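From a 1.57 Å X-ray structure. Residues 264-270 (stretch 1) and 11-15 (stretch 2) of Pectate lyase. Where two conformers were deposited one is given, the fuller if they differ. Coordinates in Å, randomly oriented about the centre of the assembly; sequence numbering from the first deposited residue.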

# COMPACT_ATOMS: atom_id res chain seq x y z
N LEU A 264 -10.34 -7.11 -7.89
CA LEU A 264 -8.90 -6.82 -7.69
C LEU A 264 -8.23 -6.60 -9.05
O LEU A 264 -7.10 -7.00 -9.26
CB LEU A 264 -8.20 -7.92 -6.85
CG LEU A 264 -8.75 -8.05 -5.42
CD1 LEU A 264 -8.26 -9.29 -4.68
CD2 LEU A 264 -8.40 -6.76 -4.58
N LYS A 265 -8.93 -5.96 -9.97
CA LYS A 265 -8.39 -5.60 -11.27
C LYS A 265 -7.63 -4.31 -11.08
O LYS A 265 -8.21 -3.22 -10.97
CB LYS A 265 -9.48 -5.45 -12.33
CG LYS A 265 -10.09 -6.81 -12.68
CD LYS A 265 -11.21 -6.60 -13.68
CE LYS A 265 -11.59 -7.89 -14.43
NZ LYS A 265 -11.98 -9.02 -13.51
N ILE A 266 -6.31 -4.48 -11.07
CA ILE A 266 -5.36 -3.40 -10.75
C ILE A 266 -4.23 -3.40 -11.78
O ILE A 266 -3.67 -4.45 -12.12
CB ILE A 266 -4.79 -3.63 -9.35
CG1 ILE A 266 -5.91 -3.60 -8.30
CG2 ILE A 266 -3.71 -2.55 -9.02
CD1 ILE A 266 -5.49 -4.32 -7.00
N THR A 267 -3.87 -2.21 -12.24
CA THR A 267 -2.70 -2.04 -13.09
C THR A 267 -1.62 -1.30 -12.32
O THR A 267 -1.87 -0.23 -11.80
CB THR A 267 -3.06 -1.24 -14.36
OG1 THR A 267 -4.07 -1.95 -15.08
CG2 THR A 267 -1.86 -1.00 -15.29
N LEU A 268 -0.43 -1.90 -12.26
CA LEU A 268 0.72 -1.23 -11.66
C LEU A 268 1.73 -0.93 -12.73
O LEU A 268 2.28 -1.87 -13.33
CB LEU A 268 1.41 -2.12 -10.62
CG LEU A 268 0.51 -2.65 -9.49
CD1 LEU A 268 1.35 -3.44 -8.51
CD2 LEU A 268 -0.17 -1.52 -8.72
N HIS A 269 2.00 0.34 -12.98
CA HIS A 269 3.08 0.63 -13.93
C HIS A 269 3.96 1.80 -13.57
O HIS A 269 3.51 2.74 -12.94
CB HIS A 269 2.53 0.71 -15.38
CG HIS A 269 1.76 1.97 -15.70
ND1 HIS A 269 2.37 3.13 -16.12
CD2 HIS A 269 0.42 2.23 -15.67
CE1 HIS A 269 1.45 4.06 -16.33
NE2 HIS A 269 0.26 3.54 -16.07
N HIS A 270 5.21 1.75 -14.03
CA HIS A 270 6.23 2.77 -13.77
C HIS A 270 6.41 3.12 -12.30
O HIS A 270 6.83 4.26 -11.96
CB HIS A 270 5.93 4.02 -14.61
CG HIS A 270 6.07 3.81 -16.08
ND1 HIS A 270 5.00 3.47 -16.89
CD2 HIS A 270 7.15 3.88 -16.90
CE1 HIS A 270 5.41 3.35 -18.14
NE2 HIS A 270 6.72 3.57 -18.17
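Stretch 2 (11-15) NDGWG

Stretch 2 lies as a short, mostly irregular segment against one side of the strand 266-269 and the residue before it, held by one side-chain to side-chain and one main-chain to side-chain hydrogen bond and a tryptophan ring packed on a lysine. The register runs antiparallel in sequence: Ile266 CA is 5.5 Å from Trp14 CA, Thr267 CA is 5.2 Å from Gly13 CA, and His269 reaches Asp12. No backbone-to-backbone hydrogen bond joins the two, so stretch 2 does not extend a sheet. Instead Thr267, its CA-to-CB bond directed toward stretch 2, accepts at OG1 a hydrogen bond from Trp14 N (2.9 Å, 157° at the hydrogen). Gly13 has phi/psi of 78/-177, and its positive phi favours glycine; an ideal CB on Gly13 would lie 2.8 Å from Thr267 CB, a clash. Within stretch 2, Gly13 N donates a backbone hydrogen bond to Asn11 O at 3.0 Å. His269 NE2 donates to Asp12 OD1 at 2.8 Å (148°), with the carboxylate oxygen near the imidazole plane. Trp14, in a 3-10 segment, has the largest area covered by stretch 1. Lys265 CB sits 3.4 Å from the centroid of the Trp14 five-membered ring, 5° off the normal, a CH-pi contact over the face. Lys265 NZ is 5.5 Å from the centroid of Trp14's six-membered ring, at most a weak cation-pi attraction.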

# COMPACT_ATOMS: atom_id res chain seq x y z
N ASN A 11 -7.19 5.01 -21.57
CA ASN A 11 -6.53 3.72 -21.80
C ASN A 11 -5.58 3.37 -20.65
O ASN A 11 -4.83 2.37 -20.73
CB ASN A 11 -5.73 3.77 -23.11
CG ASN A 11 -4.49 4.65 -23.03
OD1 ASN A 11 -4.39 5.53 -22.18
ND2 ASN A 11 -3.54 4.44 -23.94
N ASP A 12 -5.60 4.18 -19.59
CA ASP A 12 -4.54 4.05 -18.57
C ASP A 12 -4.87 3.05 -17.46
O ASP A 12 -5.16 3.42 -16.30
CB ASP A 12 -4.14 5.43 -18.03
CG ASP A 12 -2.85 5.40 -17.24
OD1 ASP A 12 -2.20 4.32 -17.10
OD2 ASP A 12 -2.47 6.48 -16.75
N GLY A 13 -4.85 1.76 -17.84
CA GLY A 13 -5.01 0.68 -16.87
C GLY A 13 -6.43 0.41 -16.42
O GLY A 13 -7.40 1.04 -16.88
N TRP A 14 -6.57 -0.54 -15.49
CA TRP A 14 -7.85 -0.98 -15.03
C TRP A 14 -8.69 0.16 -14.41
O TRP A 14 -9.92 0.11 -14.42
CB TRP A 14 -7.67 -2.08 -14.02
CG TRP A 14 -7.60 -3.52 -14.60
CD1 TRP A 14 -6.64 -4.45 -14.32
CD2 TRP A 14 -8.56 -4.17 -15.46
NE1 TRP A 14 -6.93 -5.65 -14.97
CE2 TRP A 14 -8.10 -5.50 -15.68
CE3 TRP A 14 -9.75 -3.75 -16.10
CZ2 TRP A 14 -8.81 -6.44 -16.48
CZ3 TRP A 14 -10.47 -4.69 -16.87
CH2 TRP A 14 -9.97 -6.01 -17.07
N GLY A 15 -8.04 1.20 -13.85
CA GLY A 15 -8.82 2.34 -13.34
C GLY A 15 -9.67 3.04 -14.40
O GLY A 15 -10.65 3.71 -14.06